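Local structure of oxidoreductase (Listeria innocua, 3E18) at the interface of chains A and B. The protein binds NAD through a Rossmann-fold domain and probably acts as a dehydrogenase of the GFO/IDH/MocA oxidoreductase family. Coordinates in Å, arbitrary orientation; residue numbers count along the deposited sequence, not the author numbering. Chains: chain A/B, oxidoreductase.

Contact 1: the interface of chains A and B. Residues chain A 150, 152, 225, 227, 236-237; chain B 150, 152, 215, 225, 227, 236-237.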
loop_
_atom_site.group_PDB
_atom_site.type_symbol
_atom_site.label_atom_id
_atom_site.label_comp_id
_atom_site.label_asym_id
_atom_site.label_seq_id
_atom_site.Cartn_x
_atom_site.Cartn_y
_atom_site.Cartn_z
ATOM N N GLU A 150 -6.854 5.264 1.577
ATOM C CA GLU A 150 -6.191 4.191 2.270
ATOM C C GLU A 150 -6.639 4.279 3.710
ATOM O O GLU A 150 -6.500 5.319 4.326
ATOM C CB GLU A 150 -4.659 4.276 2.144
ATOM C CG GLU A 150 -4.169 4.144 0.713
ATOM C CD GLU A 150 -2.677 4.280 0.524
ATOM O OE1 GLU A 150 -1.895 4.283 1.512
ATOM O OE2 GLU A 150 -2.284 4.381 -0.656
ATOM N N ARG A 152 -6.541 2.337 7.425
ATOM C CA ARG A 152 -5.703 1.366 8.120
ATOM C C ARG A 152 -6.005 1.373 9.605
ATOM O O ARG A 152 -6.084 2.421 10.211
ATOM C CB ARG A 152 -4.206 1.714 7.964
ATOM C CG ARG A 152 -3.612 1.513 6.572
ATOM C CD ARG A 152 -2.125 1.900 6.540
ATOM N NE ARG A 152 -1.515 1.637 5.224
ATOM C CZ ARG A 152 -1.454 2.505 4.215
ATOM N NH1 ARG A 152 -0.884 2.155 3.068
ATOM N NH2 ARG A 152 -1.974 3.719 4.333
ATOM N N GLN A 225 -7.154 0.975 -0.547
ATOM C CA GLN A 225 -6.405 -0.062 0.102
ATOM C C GLN A 225 -6.896 -0.052 1.530
ATOM O O GLN A 225 -6.898 1.006 2.148
ATOM C CB GLN A 225 -4.911 0.232 0.055
ATOM C CG GLN A 225 -4.064 -0.836 0.776
ATOM C CD GLN A 225 -2.573 -0.655 0.565
ATOM O OE1 GLN A 225 -2.148 -0.145 -0.463
ATOM N NE2 GLN A 225 -1.766 -1.063 1.552
ATOM N N GLU A 227 -6.607 -1.992 5.350
ATOM C CA GLU A 227 -5.620 -2.828 5.979
ATOM C C GLU A 227 -5.967 -2.866 7.447
ATOM O O GLU A 227 -6.449 -1.876 7.986
ATOM C CB GLU A 227 -4.286 -2.132 5.756
ATOM C CG GLU A 227 -3.041 -2.873 6.032
ATOM C CD GLU A 227 -1.856 -2.071 5.541
ATOM O OE1 GLU A 227 -1.624 -2.003 4.309
ATOM O OE2 GLU A 227 -1.175 -1.480 6.393
ATOM N N LEU A 236 0.943 2.962 10.925
ATOM C CA LEU A 236 0.827 3.875 9.801
ATOM C C LEU A 236 -0.446 4.709 10.027
ATOM O O LEU A 236 -1.231 4.358 10.900
ATOM C CB LEU A 236 0.756 3.094 8.473
ATOM C CG LEU A 236 2.055 2.423 7.991
ATOM C CD1 LEU A 236 1.838 1.741 6.642
ATOM C CD2 LEU A 236 3.201 3.424 7.882
ATOM N N PRO A 237 -0.650 5.828 9.283
ATOM C CA PRO A 237 -1.864 6.633 9.538
ATOM C C PRO A 237 -3.200 5.904 9.395
ATOM O O PRO A 237 -3.333 4.980 8.571
ATOM C CB PRO A 237 -1.792 7.750 8.473
ATOM C CG PRO A 237 -0.773 7.325 7.518
ATOM C CD PRO A 237 0.200 6.478 8.268
ATOM N N GLU B 150 7.754 -2.401 3.174
ATOM C CA GLU B 150 7.058 -1.413 2.336
ATOM C C GLU B 150 8.036 -0.325 1.919
ATOM O O GLU B 150 8.646 0.326 2.764
ATOM C CB GLU B 150 5.816 -0.844 3.030
ATOM C CG GLU B 150 4.856 -1.943 3.492
ATOM C CD GLU B 150 3.525 -1.458 4.033
ATOM O OE1 GLU B 150 3.313 -0.234 4.118
ATOM O OE2 GLU B 150 2.685 -2.333 4.375
ATOM N N ARG B 152 8.524 3.049 -0.487
ATOM C CA ARG B 152 7.711 4.113 -1.063
ATOM C C ARG B 152 8.566 5.319 -1.395
ATOM O O ARG B 152 9.297 5.816 -0.543
ATOM C CB ARG B 152 6.637 4.564 -0.071
ATOM C CG ARG B 152 5.538 3.547 0.174
ATOM C CD ARG B 152 4.472 4.157 1.062
ATOM N NE ARG B 152 3.346 3.250 1.222
ATOM C CZ ARG B 152 3.219 2.388 2.214
ATOM N NH1 ARG B 152 2.149 1.606 2.264
ATOM N NH2 ARG B 152 4.163 2.304 3.155
ATOM N N PHE B 215 2.235 -5.335 -5.302
ATOM C CA PHE B 215 2.280 -6.267 -4.188
ATOM C C PHE B 215 3.013 -7.515 -4.686
ATOM O O PHE B 215 2.579 -8.154 -5.668
ATOM C CB PHE B 215 0.857 -6.620 -3.720
ATOM C CG PHE B 215 -0.017 -5.415 -3.422
ATOM C CD1 PHE B 215 -0.128 -4.922 -2.136
ATOM C CD2 PHE B 215 -0.754 -4.791 -4.443
ATOM C CE1 PHE B 215 -0.947 -3.817 -1.852
ATOM C CE2 PHE B 215 -1.558 -3.693 -4.165
ATOM C CZ PHE B 215 -1.653 -3.205 -2.861
ATOM N N GLN B 225 5.482 -4.375 -0.532
ATOM C CA GLN B 225 4.719 -3.378 -1.270
ATOM C C GLN B 225 5.683 -2.311 -1.731
ATOM O O GLN B 225 6.388 -1.714 -0.925
ATOM C CB GLN B 225 3.609 -2.774 -0.402
ATOM C CG GLN B 225 2.836 -1.672 -1.107
ATOM C CD GLN B 225 1.503 -1.354 -0.456
ATOM O OE1 GLN B 225 0.951 -2.167 0.273
ATOM N NE2 GLN B 225 0.956 -0.179 -0.767
ATOM N N GLU B 227 6.022 1.187 -4.037
ATOM C CA GLU B 227 5.138 2.261 -4.448
ATOM C C GLU B 227 5.919 3.510 -4.876
ATOM O O GLU B 227 6.829 3.960 -4.194
ATOM C CB GLU B 227 4.199 2.554 -3.273
ATOM C CG GLU B 227 2.898 3.209 -3.592
ATOM C CD GLU B 227 2.083 3.423 -2.337
ATOM O OE1 GLU B 227 1.192 2.597 -2.054
ATOM O OE2 GLU B 227 2.353 4.398 -1.617
ATOM N N LEU B 236 3.909 9.338 2.524
ATOM C CA LEU B 236 3.976 8.236 3.456
ATOM C C LEU B 236 5.476 7.961 3.687
ATOM O O LEU B 236 6.305 8.499 2.941
ATOM C CB LEU B 236 3.204 7.042 2.884
ATOM C CG LEU B 236 1.669 7.089 2.948
ATOM C CD1 LEU B 236 1.099 5.795 2.425
ATOM C CD2 LEU B 236 1.165 7.296 4.372
ATOM N N PRO B 237 5.841 7.186 4.734
ATOM C CA PRO B 237 7.276 6.989 4.989
ATOM C C PRO B 237 8.032 6.266 3.873
ATOM O O PRO B 237 7.443 5.484 3.134
ATOM C CB PRO B 237 7.303 6.136 6.268
ATOM C CG PRO B 237 5.962 5.532 6.366
ATOM C CD PRO B 237 5.013 6.501 5.748
HETATM O O HOH W 1 -0.112 5.888 -1.419
HETATM O O HOH W 2 0.308 2.707 0.387
HETATM O O HOH W 3 0.264 -0.373 3.645
#

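Contact 2: the interface of chains A and B. Residues chain A 275-279, 281; chain B 124-125, 128, 177, 253.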
loop_
_atom_site.group_PDB
_atom_site.type_symbol
_atom_site.label_atom_id
_atom_site.label_comp_id
_atom_site.label_asym_id
_atom_site.label_seq_id
_atom_site.Cartn_x
_atom_site.Cartn_y
_atom_site.Cartn_z
ATOM N N LYS A 275 19.703 16.242 -1.772
ATOM C CA LYS A 275 20.391 14.965 -1.764
ATOM C C LYS A 275 19.380 13.919 -1.281
ATOM O O LYS A 275 18.955 13.936 -0.118
ATOM C CB LYS A 275 21.603 15.037 -0.820
ATOM C CG LYS A 275 22.358 13.714 -0.589
ATOM C CD LYS A 275 23.701 13.655 -1.331
ATOM C CE LYS A 275 23.555 13.162 -2.768
ATOM N NZ LYS A 275 24.876 13.039 -3.437
ATOM N N ALA A 276 18.978 13.030 -2.185
ATOM C CA ALA A 276 18.146 11.890 -1.822
ATOM C C ALA A 276 18.956 10.621 -2.052
ATOM O O ALA A 276 19.113 10.188 -3.188
ATOM C CB ALA A 276 16.887 11.870 -2.657
ATOM N N GLY A 277 19.476 10.037 -0.975
ATOM C CA GLY A 277 20.374 8.887 -1.084
ATOM C C GLY A 277 21.617 9.246 -1.888
ATOM O O GLY A 277 22.297 10.226 -1.577
ATOM N N GLN A 278 21.879 8.483 -2.950
ATOM C CA GLN A 278 23.086 8.666 -3.771
ATOM C C GLN A 278 22.938 9.654 -4.921
ATOM O O GLN A 278 23.885 9.858 -5.686
ATOM C CB GLN A 278 23.584 7.324 -4.325
ATOM C CG GLN A 278 24.054 6.352 -3.274
ATOM C CD GLN A 278 25.320 6.806 -2.560
ATOM O OE1 GLN A 278 26.426 6.600 -3.047
ATOM N NE2 GLN A 278 25.155 7.416 -1.397
ATOM N N GLY A 279 21.766 10.269 -5.039
ATOM C CA GLY A 279 21.487 11.142 -6.172
ATOM C C GLY A 279 20.784 12.437 -5.823
ATOM O O GLY A 279 20.159 12.563 -4.767
ATOM N N THR A 281 17.779 14.973 -6.587
ATOM C CA THR A 281 16.420 14.902 -7.132
ATOM C C THR A 281 15.674 16.236 -7.089
ATOM O O THR A 281 15.701 16.949 -6.085
ATOM C CB THR A 281 15.560 13.787 -6.460
ATOM O OG1 THR A 281 14.307 13.666 -7.151
ATOM C CG2 THR A 281 15.303 14.079 -4.966
ATOM N N ASN B 124 22.993 2.742 -8.901
ATOM C CA ASN B 124 23.622 3.534 -7.838
ATOM C C ASN B 124 22.873 3.523 -6.533
ATOM O O ASN B 124 23.462 3.792 -5.483
ATOM C CB ASN B 124 23.840 5.006 -8.267
ATOM C CG ASN B 124 22.552 5.697 -8.737
ATOM O OD1 ASN B 124 21.762 5.131 -9.497
ATOM N ND2 ASN B 124 22.347 6.932 -8.291
ATOM N N ARG B 125 21.573 3.221 -6.586
ATOM C CA ARG B 125 20.764 3.297 -5.373
ATOM C C ARG B 125 20.867 2.098 -4.424
ATOM O O ARG B 125 20.298 2.128 -3.342
ATOM C CB ARG B 125 19.318 3.723 -5.668
ATOM C CG ARG B 125 19.262 5.174 -6.172
ATOM C CD ARG B 125 17.890 5.825 -6.055
ATOM N NE ARG B 125 17.960 7.267 -6.359
ATOM C CZ ARG B 125 18.199 8.217 -5.458
ATOM N NH1 ARG B 125 18.405 7.902 -4.180
ATOM N NH2 ARG B 125 18.228 9.491 -5.833
ATOM N N ASP B 128 22.371 3.606 -1.442
ATOM C CA ASP B 128 21.569 4.575 -0.668
ATOM C C ASP B 128 21.597 4.185 0.804
ATOM O O ASP B 128 21.343 3.025 1.144
ATOM C CB ASP B 128 20.106 4.572 -1.108
ATOM C CG ASP B 128 19.869 5.341 -2.399
ATOM O OD1 ASP B 128 20.838 5.836 -2.994
ATOM O OD2 ASP B 128 18.697 5.462 -2.817
ATOM N N TRP B 177 11.669 5.398 -11.500
ATOM C CA TRP B 177 11.981 5.174 -10.096
ATOM C C TRP B 177 11.730 3.739 -9.689
ATOM O O TRP B 177 12.415 3.222 -8.827
ATOM C CB TRP B 177 11.188 6.134 -9.207
ATOM C CG TRP B 177 11.957 7.359 -8.884
ATOM C CD1 TRP B 177 11.949 8.551 -9.562
ATOM C CD2 TRP B 177 12.891 7.511 -7.813
ATOM N NE1 TRP B 177 12.812 9.435 -8.965
ATOM C CE2 TRP B 177 13.404 8.822 -7.890
ATOM C CE3 TRP B 177 13.348 6.658 -6.796
ATOM C CZ2 TRP B 177 14.342 9.308 -6.983
ATOM C CZ3 TRP B 177 14.282 7.149 -5.887
ATOM C CH2 TRP B 177 14.763 8.460 -5.990
ATOM N N TRP B 253 14.380 10.797 3.463
ATOM C CA TRP B 253 15.772 10.811 3.046
ATOM C C TRP B 253 16.756 11.337 4.097
ATOM O O TRP B 253 17.960 11.098 3.994
ATOM C CB TRP B 253 15.901 11.646 1.780
ATOM C CG TRP B 253 15.046 11.175 0.630
ATOM C CD1 TRP B 253 13.959 11.808 0.106
ATOM C CD2 TRP B 253 15.222 9.977 -0.132
ATOM N NE1 TRP B 253 13.445 11.083 -0.946
ATOM C CE2 TRP B 253 14.206 9.956 -1.118
ATOM C CE3 TRP B 253 16.150 8.926 -0.094
ATOM C CZ2 TRP B 253 14.083 8.915 -2.051
ATOM C CZ3 TRP B 253 16.029 7.898 -1.019
ATOM C CH2 TRP B 253 15.004 7.903 -1.990
HETATM O O HOH W 4 26.049 4.768 -5.723
HETATM O O HOH W 5 19.586 10.614 1.790
#

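Contact 3: the interface of chains A and B. Residues chain A 240, 242, 246-248, 260-261, 292; chain B 154, 231-235.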
loop_
_atom_site.group_PDB
_atom_site.type_symbol
_atom_site.label_atom_id
_atom_site.label_comp_id
_atom_site.label_asym_id
_atom_site.label_seq_id
_atom_site.Cartn_x
_atom_site.Cartn_y
_atom_site.Cartn_z
ATOM N N TYR A 240 -5.238 7.970 4.662
ATOM C CA TYR A 240 -4.352 8.661 3.747
ATOM C C TYR A 240 -5.128 8.692 2.447
ATOM O O TYR A 240 -5.438 7.648 1.882
ATOM C CB TYR A 240 -3.015 7.928 3.582
ATOM C CG TYR A 240 -2.056 8.569 2.572
ATOM C CD1 TYR A 240 -1.266 9.677 2.917
ATOM C CD2 TYR A 240 -1.946 8.061 1.277
ATOM C CE1 TYR A 240 -0.387 10.259 1.989
ATOM C CE2 TYR A 240 -1.069 8.631 0.345
ATOM C CZ TYR A 240 -0.302 9.731 0.702
ATOM O OH TYR A 240 0.561 10.279 -0.225
ATOM N N LYS A 242 -6.159 10.643 -1.460
ATOM C CA LYS A 242 -5.587 11.390 -2.558
ATOM C C LYS A 242 -6.691 11.838 -3.478
ATOM O O LYS A 242 -7.601 11.067 -3.768
ATOM C CB LYS A 242 -4.621 10.509 -3.367
ATOM C CG LYS A 242 -3.344 10.104 -2.628
ATOM C CD LYS A 242 -2.432 9.252 -3.529
ATOM C CE LYS A 242 -1.687 10.119 -4.541
ATOM N NZ LYS A 242 -1.156 9.261 -5.642
ATOM N N GLY A 246 -5.111 17.717 -4.179
ATOM C CA GLY A 246 -4.538 17.615 -2.843
ATOM C C GLY A 246 -4.504 16.218 -2.279
ATOM O O GLY A 246 -4.931 15.259 -2.927
ATOM N N THR A 247 -4.007 16.132 -1.048
ATOM C CA THR A 247 -3.795 14.893 -0.341
ATOM C C THR A 247 -4.145 15.207 1.119
ATOM O O THR A 247 -3.884 16.320 1.580
ATOM C CB THR A 247 -2.301 14.434 -0.471
ATOM O OG1 THR A 247 -1.945 14.326 -1.860
ATOM C CG2 THR A 247 -2.061 13.101 0.197
ATOM N N GLY A 248 -4.758 14.251 1.817
ATOM C CA GLY A 248 -5.073 14.399 3.245
ATOM C C GLY A 248 -4.591 13.243 4.095
ATOM O O GLY A 248 -4.424 12.131 3.626
ATOM N N VAL A 260 -2.813 19.048 2.313
ATOM C CA VAL A 260 -1.918 19.851 1.488
ATOM C C VAL A 260 -2.479 19.886 0.058
ATOM O O VAL A 260 -2.795 18.857 -0.508
ATOM C CB VAL A 260 -0.455 19.334 1.548
ATOM C CG1 VAL A 260 0.470 20.220 0.717
ATOM C CG2 VAL A 260 0.055 19.338 3.007
ATOM N N LYS A 261 -2.644 21.079 -0.498
ATOM C CA LYS A 261 -3.232 21.246 -1.829
ATOM C C LYS A 261 -2.290 22.038 -2.712
ATOM O O LYS A 261 -1.557 22.875 -2.210
ATOM C CB LYS A 261 -4.536 22.055 -1.724
ATOM C CG LYS A 261 -5.703 21.389 -0.981
ATOM C CD LYS A 261 -6.890 22.364 -0.783
ATOM C CE LYS A 261 -7.453 22.879 -2.113
ATOM N NZ LYS A 261 -8.056 21.789 -2.905
ATOM N N THR A 292 2.196 25.206 -2.828
ATOM C CA THR A 292 1.182 24.504 -2.050
ATOM C C THR A 292 0.562 25.355 -0.940
ATOM O O THR A 292 1.153 26.343 -0.475
ATOM C CB THR A 292 1.725 23.196 -1.384
ATOM O OG1 THR A 292 2.670 23.527 -0.364
ATOM C CG2 THR A 292 2.368 22.249 -2.400
ATOM N N HIS B 154 7.568 9.006 -2.657
ATOM C CA HIS B 154 6.482 9.937 -2.961
ATOM C C HIS B 154 6.996 11.341 -3.222
ATOM O O HIS B 154 7.888 11.826 -2.525
ATOM C CB HIS B 154 5.491 10.025 -1.801
ATOM C CG HIS B 154 4.602 8.822 -1.648
ATOM N ND1 HIS B 154 3.839 8.607 -0.518
ATOM C CD2 HIS B 154 4.368 7.772 -2.469
ATOM C CE1 HIS B 154 3.162 7.482 -0.659
ATOM N NE2 HIS B 154 3.465 6.955 -1.834
ATOM N N THR B 231 2.039 12.534 -7.302
ATOM C CA THR B 231 0.881 13.380 -7.050
ATOM C C THR B 231 0.534 13.322 -5.569
ATOM O O THR B 231 -0.638 13.358 -5.198
ATOM C CB THR B 231 -0.322 12.896 -7.871
ATOM O OG1 THR B 231 -0.542 11.505 -7.600
ATOM C CG2 THR B 231 -0.036 13.044 -9.358
ATOM N N ASN B 232 1.571 13.261 -4.733
ATOM C CA ASN B 232 1.451 13.021 -3.306
ATOM C C ASN B 232 1.921 14.229 -2.479
ATOM O O ASN B 232 3.108 14.368 -2.199
ATOM C CB ASN B 232 2.289 11.787 -2.909
ATOM C CG ASN B 232 1.846 10.522 -3.613
ATOM O OD1 ASN B 232 1.863 10.431 -4.852
ATOM N ND2 ASN B 232 1.434 9.528 -2.828
ATOM N N PHE B 233 0.977 15.082 -2.073
ATOM C CA PHE B 233 1.277 16.346 -1.425
ATOM C C PHE B 233 1.616 16.148 0.042
ATOM O O PHE B 233 2.191 17.028 0.679
ATOM C CB PHE B 233 0.121 17.318 -1.623
ATOM C CG PHE B 233 -0.027 17.763 -3.052
ATOM C CD1 PHE B 233 0.739 18.817 -3.537
ATOM C CD2 PHE B 233 -0.878 17.093 -3.925
ATOM C CE1 PHE B 233 0.645 19.213 -4.895
ATOM C CE2 PHE B 233 -0.990 17.488 -5.271
ATOM C CZ PHE B 233 -0.222 18.552 -5.747
ATOM N N ILE B 234 1.235 14.993 0.566
ATOM C CA ILE B 234 1.712 14.514 1.869
ATOM C C ILE B 234 2.331 13.163 1.531
ATOM O O ILE B 234 1.843 12.466 0.643
ATOM C CB ILE B 234 0.567 14.361 2.889
ATOM C CG1 ILE B 234 -0.156 15.701 3.080
ATOM C CG2 ILE B 234 1.086 13.823 4.256
ATOM C CD1 ILE B 234 -1.476 15.614 3.821
ATOM N N LYS B 235 3.415 12.809 2.206
ATOM C CA LYS B 235 4.157 11.612 1.856
ATOM C C LYS B 235 3.979 10.593 2.936
ATOM O O LYS B 235 3.938 10.925 4.124
ATOM C CB LYS B 235 5.656 11.909 1.713
ATOM C CG LYS B 235 6.014 12.999 0.709
ATOM C CD LYS B 235 7.520 13.025 0.420
ATOM C CE LYS B 235 8.356 13.552 1.585
ATOM N NZ LYS B 235 9.808 13.627 1.219
HETATM O O HOH W 6 -3.136 13.526 -4.070
#

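Contact 1: the interface of chains A and B
Two copies of a GFO/IDH/MocA-family C-terminal domain meet here sheet to sheet, strands 146-154 and 223-229 of each chain forming a nearly symmetric polar patch. At its middle the amides of A:Gln225 and B:Gln225 reach tip to tip, their planes 47° apart. B:Gln225 NE2 donates to A:Gln225 OE1 at 3.1 Å, in the carbonyl plane and on a lone pair; the reciprocal bond is weak. Beside them A:Arg152 NH1 and B:Arg152 NH1 lie 3.2 Å apart with no hydrogen bond, the guanidinium planes perpendicular. This like-charged approach is probably eased by the carboxylates around it. At the apolar margin, A:Pro237 CG packs obliquely on B:Leu236 CD2 at 3.7 Å, and the counterpart pair, A:Leu236 CD2 and B:Pro237 CG, does likewise. Water crosses the seam: water 3 lies 2.6 Å from A:Glu227 OE1 and 3.1 Å from B:Glu150 OE1, and water 2 occupies the equivalent place. Further out, A:Arg152 holds A:Glu150, and B:Arg152 holds B:Glu150, end-on. A:Arg152 NH1 stands 2.8 Å from A:Glu150 OE1, above the carboxylate plane, whereas A:Arg152 NH2 meets A:Glu150 OE1 on its anti lone pair. A:Glu227 OE1 accepts from A:Gln225 NE2 at 2.9 Å, which, with the bond across the contact, favours this amide orientation.

Contact 2: the interface of chains A and B
A beta-hairpin turn of chain A, between short strands 274-276 and 279-281, is inserted against the GFO/IDH/MocA-family subunit B, where it meets the 3-10 helix 124-127 whose B:Asn124 is an NAD-binding residue. The tight part centres on A:Ala276. Its methyl CB sits over the face of the B:Trp253 indole, 3.6 Å from the centroid of the five-membered ring, while its carbonyl is gripped end-on by B:Arg125. NH1 of that guanidinium lies 2.6 Å from A:Ala276 O, above the carbonyl plane; B:Arg125 NH2, 2.9 Å from A:Ala276 O, approaches in plane with a wide C=O...N angle of 154°. The arginine is extended from CG to NE and is fixed by a salt bridge from NH1 to B:Asp128 OD2 (2.8 Å), with B:Trp177 CH2 over one guanidinium face, offset toward the rim. The other carboxylate oxygen, B:Asp128 OD1, accepts from the backbone A:Gln278 N at 2.8 Å, met from above the carboxylate plane. Looser, water-mediated links flank this core. Water 5 joins A:Gly277 N to B:Trp253 O, and water 4 joins B:Asn124 O to A:Gln278 OE1, the latter at 3.3 Å. A:Gln278, bent at chi2 (-67°), slides past B:Asp128, and the poorly ordered A:Lys275 contributes little buried surface.

Contact 3: the interface of chains A and B
B:Phe233 buries 60 Å² against chain A, more than any other residue of this patch, and lies in a loop segment, B:Thr231 to B:Lys235, laid across strands of the partner. Its CG is anti to the carbonyl carbon (chi1 -68°), and its ring is bordered by A:Gly246 CA, A:Thr292 CG2 and the hydroxyl of A:Thr247, the last at the ring edge and in plane. A:Val260 packs obliquely on the same residue, CG1 standing 3.7 Å from B:Phe233 CB, and its CG2 also touches B:Ile234 CG1 at 3.6 Å. A:Thr247, with 44 Å² buried, has OG1 beside its own backbone N, where it accepts from B:Phe233 N at 3.0 Å in a fairly straight bond (161° at H). Water 6 joins this hydroxyl to A:Gly246 O and B:Thr231 O. A:Tyr240, with 40 Å² hidden, uses its phenol OH twice: it donates to B:Ile234 O at 2.7 Å, from above the carbonyl plane, and accepts from B:Asn232 ND2 at 2.8 Å. Both partners lie at the edge of the ring, in plane. B:Asn232 ND2 also rests over the ring centre of B:His154, which probably helps position the amide. A:Lys242, bent at chi3 (77°), places NZ 3.0 Å from B:Thr231 OG1. In the fold, chain A contributes strands 239-243, 246-250, 257-262 and 292-295, while the loop of chain B follows strand 223-229 and precedes strand 239-243.

Contact 1 and contact 3 adjoin, their C-alpha centres about 14 Å apart, whereas contact 2 lies about 21 Å from each. Strand 146-154 of chain B serves both contact 1 and contact 3, and the loop between strands 223-229 and 239-243 runs on from B:Lys235 in contact 3 to B:Leu236 in contact 1. Contact 1 pairs equivalent residues near the approximate two-fold, while contacts 2 and 3 join unlike surfaces and should recur with the chains exchanged. Contact 2 carries the interface to the NAD-binding neighbourhood of the partner, so pairing might influence the cofactor site; the extensive contacts suit a dimer, though the structure alone does not prove one.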